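Local coordinates for protein Cas13d (uncultured Ruminococcus sp, PDB 6IV9) that binds a CRISPR RNA as an RNA-guided effector nuclease, with two HEPN domains that dictate both crRNA maturation and target RNA cleavage, at residues 59-71 and 131-144. The protein carries 2 engineered substitutions. Numbering follows the deposited sequence.
With MG (magnesium ion), chain C; nucleotides of chain B.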
loop_
_atom_site.group_PDB
_atom_site.type_symbol
_atom_site.label_atom_id
_atom_site.label_comp_id
_atom_site.label_asym_id
_atom_site.label_seq_id
_atom_site.Cartn_x
_atom_site.Cartn_y
_atom_site.Cartn_z
ATOM N N GLY A 59 -14.341 25.967 0.539
ATOM C CA GLY A 59 -13.065 26.324 1.182
ATOM C C GLY A 59 -12.974 26.111 2.689
ATOM O O GLY A 59 -11.906 26.339 3.193
ATOM N N MET A 60 -14.019 25.631 3.363
ATOM C CA MET A 60 -13.917 25.416 4.827
ATOM C C MET A 60 -13.281 24.049 5.085
ATOM O O MET A 60 -13.895 23.067 4.770
ATOM C CB MET A 60 -15.275 25.459 5.519
ATOM C CG MET A 60 -15.156 25.328 7.012
ATOM S SD MET A 60 -16.695 25.642 7.862
ATOM C CE MET A 60 -16.818 27.416 7.697
ATOM N N LYS A 61 -12.038 24.060 5.539
ATOM C CA LYS A 61 -11.256 22.838 5.839
ATOM C C LYS A 61 -11.700 22.145 7.127
ATOM O O LYS A 61 -11.871 20.958 7.103
ATOM C CB LYS A 61 -9.792 23.218 6.005
ATOM C CG LYS A 61 -8.821 22.075 6.211
ATOM C CD LYS A 61 -7.409 22.573 6.170
ATOM C CE LYS A 61 -6.395 21.535 6.569
ATOM N NZ LYS A 61 -6.266 20.511 5.525
ATOM N N SER A 62 -11.823 22.904 8.206
ATOM C CA SER A 62 -12.211 22.258 9.470
ATOM C C SER A 62 -12.777 23.262 10.476
ATOM O O SER A 62 -12.474 24.420 10.380
ATOM C CB SER A 62 -10.998 21.561 9.995
ATOM O OG SER A 62 -10.989 21.501 11.383
ATOM N N ILE A 63 -13.635 22.779 11.359
ATOM C CA ILE A 63 -14.073 23.595 12.518
ATOM C C ILE A 63 -13.535 22.877 13.755
ATOM O O ILE A 63 -14.048 21.845 14.095
ATOM C CB ILE A 63 -15.595 23.752 12.585
ATOM C CG1 ILE A 63 -16.161 24.310 11.283
ATOM C CG2 ILE A 63 -15.957 24.613 13.775
ATOM C CD1 ILE A 63 -17.640 24.498 11.309
ATOM N N LEU A 64 -12.498 23.421 14.360
ATOM C CA LEU A 64 -11.904 22.831 15.576
ATOM C C LEU A 64 -12.700 23.329 16.773
ATOM O O LEU A 64 -13.049 24.486 16.787
ATOM C CB LEU A 64 -10.429 23.214 15.643
ATOM C CG LEU A 64 -9.633 22.743 14.432
ATOM C CD1 LEU A 64 -8.250 23.331 14.422
ATOM C CD2 LEU A 64 -9.574 21.231 14.375
ATOM N N VAL A 65 -12.978 22.439 17.712
ATOM C CA VAL A 65 -13.823 22.819 18.866
ATOM C C VAL A 65 -13.061 22.652 20.171
ATOM O O VAL A 65 -12.413 21.648 20.368
ATOM C CB VAL A 65 -15.155 22.047 18.913
ATOM C CG1 VAL A 65 -16.028 22.524 20.047
ATOM C CG2 VAL A 65 -15.919 22.086 17.606
ATOM N N SER A 66 -13.133 23.688 20.982
ATOM C CA SER A 66 -12.637 23.678 22.375
ATOM C C SER A 66 -13.854 23.903 23.286
ATOM O O SER A 66 -14.977 24.073 22.786
ATOM C CB SER A 66 -11.593 24.701 22.613
ATOM O OG SER A 66 -12.210 25.932 22.899
ATOM N N GLU A 67 -13.648 23.886 24.587
ATOM C CA GLU A 67 -14.841 24.067 25.435
ATOM C C GLU A 67 -15.440 25.451 25.167
ATOM O O GLU A 67 -16.624 25.530 24.981
ATOM C CB GLU A 67 -14.494 23.810 26.900
ATOM C CG GLU A 67 -15.690 23.852 27.822
ATOM C CD GLU A 67 -16.676 22.719 27.609
ATOM O OE1 GLU A 67 -16.557 22.033 26.585
ATOM O OE2 GLU A 67 -17.566 22.539 28.452
ATOM N N ASN A 68 -14.636 26.494 25.082
ATOM C CA ASN A 68 -15.271 27.828 24.976
ATOM C C ASN A 68 -15.234 28.414 23.561
ATOM O O ASN A 68 -16.001 29.315 23.307
ATOM C CB ASN A 68 -14.701 28.763 26.043
ATOM C CG ASN A 68 -14.948 28.250 27.447
ATOM O OD1 ASN A 68 -14.020 27.902 28.159
ATOM N ND2 ASN A 68 -16.202 28.172 27.846
ATOM N N LYS A 69 -14.430 27.863 22.663
ATOM C CA LYS A 69 -14.265 28.494 21.338
ATOM C C LYS A 69 -14.275 27.483 20.201
ATOM O O LYS A 69 -14.113 26.318 20.464
ATOM C CB LYS A 69 -12.873 29.103 21.273
ATOM C CG LYS A 69 -12.555 30.116 22.348
ATOM C CD LYS A 69 -13.518 31.248 22.363
ATOM C CE LYS A 69 -13.142 32.303 23.375
ATOM N NZ LYS A 69 -14.035 33.481 23.295
ATOM N N MET A 70 -14.492 27.983 18.991
ATOM C CA MET A 70 -14.402 27.196 17.742
ATOM C C MET A 70 -13.397 27.925 16.866
ATOM O O MET A 70 -13.369 29.148 16.913
ATOM C CB MET A 70 -15.725 27.131 16.980
ATOM C CG MET A 70 -16.749 26.268 17.617
ATOM S SD MET A 70 -18.204 26.128 16.607
ATOM C CE MET A 70 -18.911 27.760 16.745
ATOM N N TYR A 71 -12.573 27.176 16.154
ATOM C CA TYR A 71 -11.601 27.775 15.223
ATOM C C TYR A 71 -11.926 27.228 13.844
ATOM O O TYR A 71 -11.904 26.039 13.681
ATOM C CB TYR A 71 -10.172 27.461 15.653
ATOM C CG TYR A 71 -9.885 27.898 17.059
ATOM C CD1 TYR A 71 -10.149 27.071 18.127
ATOM C CD2 TYR A 71 -9.393 29.156 17.314
ATOM C CE1 TYR A 71 -9.904 27.477 19.421
ATOM C CE2 TYR A 71 -9.144 29.582 18.601
ATOM C CZ TYR A 71 -9.405 28.740 19.657
ATOM O OH TYR A 71 -9.166 29.165 20.922
ATOM N N THR A 131 -23.851 25.409 7.201
ATOM C CA THR A 131 -23.293 24.177 7.797
ATOM C C THR A 131 -23.737 24.120 9.258
ATOM O O THR A 131 -24.020 25.169 9.821
ATOM C CB THR A 131 -21.776 24.127 7.601
ATOM O OG1 THR A 131 -21.349 22.796 7.854
ATOM C CG2 THR A 131 -21.016 25.046 8.519
ATOM N N SER A 132 -23.854 22.922 9.810
ATOM C CA SER A 132 -24.259 22.774 11.225
ATOM C C SER A 132 -23.199 23.363 12.140
ATOM O O SER A 132 -22.042 23.214 11.850
ATOM C CB SER A 132 -24.422 21.345 11.605
ATOM O OG SER A 132 -25.203 20.667 10.675
ATOM N N ASN A 133 -23.636 24.019 13.200
ATOM C CA ASN A 133 -22.662 24.440 14.222
ATOM C C ASN A 133 -22.305 23.111 14.894
ATOM O O ASN A 133 -23.188 22.476 15.408
ATOM C CB ASN A 133 -23.308 25.431 15.180
ATOM C CG ASN A 133 -22.421 25.822 16.331
ATOM O OD1 ASN A 133 -21.536 25.084 16.701
ATOM N ND2 ASN A 133 -22.672 26.978 16.902
ATOM N N PRO A 134 -21.036 22.681 14.930
ATOM C CA PRO A 134 -20.666 21.372 15.462
ATOM C C PRO A 134 -20.938 21.165 16.957
ATOM O O PRO A 134 -20.960 20.070 17.380
ATOM C CB PRO A 134 -19.184 21.208 15.135
ATOM C CG PRO A 134 -18.697 22.588 14.878
ATOM C CD PRO A 134 -19.895 23.407 14.456
ATOM N N THR A 135 -21.153 22.249 17.692
ATOM C CA THR A 135 -21.424 22.156 19.143
ATOM C C THR A 135 -22.900 21.832 19.402
ATOM O O THR A 135 -23.243 21.602 20.538
ATOM C CB THR A 135 -21.030 23.446 19.858
ATOM O OG1 THR A 135 -21.863 24.493 19.387
ATOM C CG2 THR A 135 -19.586 23.824 19.654
ATOM N N HIS A 136 -23.726 21.805 18.367
ATOM C CA HIS A 136 -25.179 21.572 18.545
ATOM C C HIS A 136 -25.527 20.102 18.324
ATOM O O HIS A 136 -25.614 19.680 17.181
ATOM C CB HIS A 136 -25.942 22.465 17.574
ATOM C CG HIS A 136 -27.416 22.316 17.658
ATOM N ND1 HIS A 136 -28.118 22.699 18.746
ATOM C CD2 HIS A 136 -28.315 21.846 16.784
ATOM C CE1 HIS A 136 -29.384 22.452 18.552
ATOM N NE2 HIS A 136 -29.528 21.938 17.369
ATOM N N ARG A 137 -25.678 19.352 19.413
ATOM C CA ARG A 137 -26.041 17.916 19.364
ATOM C C ARG A 137 -26.993 17.583 20.518
ATOM O O ARG A 137 -26.655 17.867 21.645
ATOM C CB ARG A 137 -24.781 17.054 19.403
ATOM C CG ARG A 137 -23.750 17.425 18.354
ATOM C CD ARG A 137 -22.472 16.625 18.419
ATOM N NE ARG A 137 -21.968 16.437 19.752
ATOM C CZ ARG A 137 -21.305 17.337 20.448
ATOM N NH1 ARG A 137 -21.005 18.502 19.919
ATOM N NH2 ARG A 137 -20.905 17.053 21.666
ATOM N N SER A 138 -28.118 16.959 20.218
ATOM C CA SER A 138 -29.111 16.637 21.267
ATOM C C SER A 138 -28.611 15.516 22.173
ATOM O O SER A 138 -27.942 14.627 21.698
ATOM C CB SER A 138 -30.431 16.294 20.679
ATOM O OG SER A 138 -30.371 15.013 20.138
ATOM N N GLY A 139 -28.922 15.610 23.456
ATOM C CA GLY A 139 -28.535 14.568 24.410
ATOM C C GLY A 139 -27.059 14.577 24.740
ATOM O O GLY A 139 -26.602 13.594 25.279
ATOM N N GLU A 140 -26.343 15.636 24.390
ATOM C CA GLU A 140 -24.911 15.727 24.748
ATOM C C GLU A 140 -24.671 17.072 25.424
ATOM O O GLU A 140 -24.923 18.076 24.815
ATOM C CB GLU A 140 -24.024 15.561 23.521
ATOM C CG GLU A 140 -24.064 14.169 22.952
ATOM C CD GLU A 140 -23.008 13.877 21.910
ATOM O OE1 GLU A 140 -23.283 13.081 21.027
ATOM O OE2 GLU A 140 -21.923 14.442 21.995
ATOM N N SER A 141 -24.227 17.054 26.669
ATOM C CA SER A 141 -23.979 18.310 27.409
ATOM C C SER A 141 -22.794 19.099 26.849
ATOM O O SER A 141 -22.878 20.300 26.799
ATOM C CB SER A 141 -23.826 18.039 28.868
ATOM O OG SER A 141 -24.851 17.188 29.312
ATOM N N SER A 142 -21.713 18.424 26.500
ATOM C CA SER A 142 -20.496 19.136 26.054
ATOM C C SER A 142 -20.586 19.673 24.632
ATOM O O SER A 142 -21.049 18.982 23.770
ATOM C CB SER A 142 -19.295 18.255 26.167
ATOM O OG SER A 142 -18.142 18.937 25.739
ATOM N N PRO A 143 -19.994 20.846 24.354
ATOM C CA PRO A 143 -19.873 21.357 23.006
ATOM C C PRO A 143 -18.935 20.418 22.237
ATOM O O PRO A 143 -19.045 20.321 21.066
ATOM C CB PRO A 143 -19.132 22.690 23.127
ATOM C CG PRO A 143 -19.166 23.032 24.581
ATOM C CD PRO A 143 -19.392 21.739 25.321
ATOM N N VAL A 144 -18.029 19.766 22.959
ATOM C CA VAL A 144 -16.982 18.919 22.329
ATOM C C VAL A 144 -17.495 17.507 22.071
ATOM O O VAL A 144 -17.778 16.800 22.992
ATOM C CB VAL A 144 -15.686 18.905 23.155
ATOM C CG1 VAL A 144 -14.642 18.002 22.542
ATOM C CG2 VAL A 144 -15.124 20.294 23.354
HETATM MG MG MG C . -25.804 19.406 23.232
ATOM P P G B 6 -28.405 15.608 16.125
ATOM O OP1 G B 6 -28.746 16.152 17.434
ATOM O OP2 G B 6 -29.269 14.659 15.499
ATOM O "O5'" G B 6 -28.328 16.754 15.045
ATOM C "C5'" G B 6 -27.691 18.009 15.313
ATOM C "C4'" G B 6 -27.841 18.943 14.145
ATOM O "O4'" G B 6 -27.212 18.361 12.966
ATOM C "C3'" G B 6 -29.290 19.213 13.682
ATOM O "O3'" G B 6 -29.873 20.260 14.435
ATOM C "C2'" G B 6 -29.082 19.655 12.245
ATOM O "O2'" G B 6 -28.599 20.992 12.169
ATOM C "C1'" G B 6 -27.998 18.669 11.808
ATOM N N9 G B 6 -28.502 17.417 11.255
ATOM C C8 G B 6 -28.648 16.212 11.890
ATOM N N7 G B 6 -29.087 15.273 11.104
ATOM C C5 G B 6 -29.253 15.901 9.882
ATOM C C6 G B 6 -29.754 15.405 8.659
ATOM O O6 G B 6 -30.073 14.259 8.377
ATOM N N1 G B 6 -29.818 16.400 7.693
ATOM C C2 G B 6 -29.543 17.713 7.906
ATOM N N2 G B 6 -29.700 18.525 6.856
ATOM N N3 G B 6 -29.049 18.191 9.035
ATOM C C4 G B 6 -28.924 17.230 9.968
ATOM P P A B 29 -10.924 10.352 5.256
ATOM O OP1 A B 29 -9.538 10.341 4.944
ATOM O OP2 A B 29 -11.424 10.506 6.643
ATOM O "O5'" A B 29 -11.519 11.503 4.328
ATOM C "C5'" A B 29 -12.933 11.704 4.256
ATOM C "C4'" A B 29 -13.195 13.183 4.120
ATOM O "O4'" A B 29 -12.662 13.835 5.301
ATOM C "C3'" A B 29 -12.460 13.864 2.976
ATOM O "O3'" A B 29 -13.083 13.599 1.715
ATOM C "C2'" A B 29 -12.510 15.316 3.446
ATOM O "O2'" A B 29 -13.798 15.886 3.230
ATOM C "C1'" A B 29 -12.245 15.138 4.953
ATOM N N9 A B 29 -10.851 15.236 5.262
ATOM C C8 A B 29 -9.919 14.234 5.399
ATOM N N7 A B 29 -8.697 14.676 5.510
ATOM C C5 A B 29 -8.825 16.052 5.413
ATOM C C6 A B 29 -7.885 17.088 5.403
ATOM N N6 A B 29 -6.576 16.900 5.551
ATOM N N1 A B 29 -8.346 18.356 5.269
ATOM C C2 A B 29 -9.659 18.545 5.144
ATOM N N3 A B 29 -10.636 17.648 5.113
ATOM C C4 A B 29 -10.140 16.403 5.217
ATOM P P U B 23 -14.200 16.653 8.895
ATOM O OP1 U B 23 -13.624 17.809 9.603
ATOM O OP2 U B 23 -14.277 16.612 7.449
ATOM O "O5'" U B 23 -13.320 15.405 9.373
ATOM C "C5'" U B 23 -13.285 14.149 8.656
ATOM C "C4'" U B 23 -11.974 13.438 8.996
ATOM O "O4'" U B 23 -10.908 14.211 8.386
ATOM C "C3'" U B 23 -11.646 13.422 10.498
ATOM O "O3'" U B 23 -11.063 12.187 10.854
ATOM C "C2'" U B 23 -10.636 14.530 10.659
ATOM O "O2'" U B 23 -9.815 14.422 11.822
ATOM C "C1'" U B 23 -9.883 14.464 9.326
ATOM N N1 U B 23 -9.265 15.761 9.016
ATOM C C2 U B 23 -7.885 15.851 9.000
ATOM O O2 U B 23 -7.166 14.908 9.203
ATOM N N3 U B 23 -7.389 17.112 8.782
ATOM C C4 U B 23 -8.095 18.256 8.602
ATOM O O4 U B 23 -7.493 19.317 8.444
ATOM C C5 U B 23 -9.516 18.086 8.604
ATOM C C6 U B 23 -10.036 16.872 8.795
HETATM O O HOH W 1 -23.588 19.352 22.223
HETATM O O HOH W 2 -26.569 21.026 21.783
HETATM O O HOH W 3 -25.126 21.160 24.791
HETATM O O HOH W 4 -27.743 18.906 24.620
#
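Pro134 lays its ring into a groove of apolar side chains on the hairpin 59-71: CG meets Ile63 CG2 at 3.6 Å and Val65 CG2 at 3.9 Å, while CD lies against Ile63 CD1 and Met70 SD. Ile63 crosses the ring at about a right angle, reaching it with both branches. Val65 divides its methyls, CG2 going to Pro134 and CG1, anti to the backbone N (chi1 -176°), lodging between Thr135 CG2 and Val144 CG2. Met70 SD lies 3.5 Å from Asn133 OD1, a contact without a hydrogen bond, and the bend at chi3 (-71°) sets CE beside the same amide, near OD1 and ND2. That amide oxygen takes Thr135 N at 3.0 Å in an Asx turn and Thr135 OG1 at 2.8 Å, both from the same face of the amide plane; with OG1 held there, Thr135 CG2 faces Val65 CG1. At the hairpin turn, the carboxylate of poorly ordered Glu67 crosses the Pro143 ring at about a right angle, its OE1 nearest CD.

No hydrogen bond joins the two segments; the bonds that shape 131-144 are its own. The Arg137 guanidinium donates through NH1 to the carbonyls of Pro134 (3.0 Å) and Pro143, and through NH2 to Glu140 OE2 (2.8 Å) in a salt bridge. Magnesium is bound by the carbonyls of Arg137 and Glu140 and four waters, and Ser138 N points almost straight at OP1 of G6 of the RNA (177°). Lys61 NZ donates a hydrogen bond to N1 of A29 of the RNA.

The contact thus joins edge strand 60-65 of one antiparallel sheet and its neighbour 69-75 to the loop following edge strand 129-132 of another, with Ile115 of strand 114-119 packing on Ile63, Thr131 and Pro134, and Val87 of strand 81-88 on Met70.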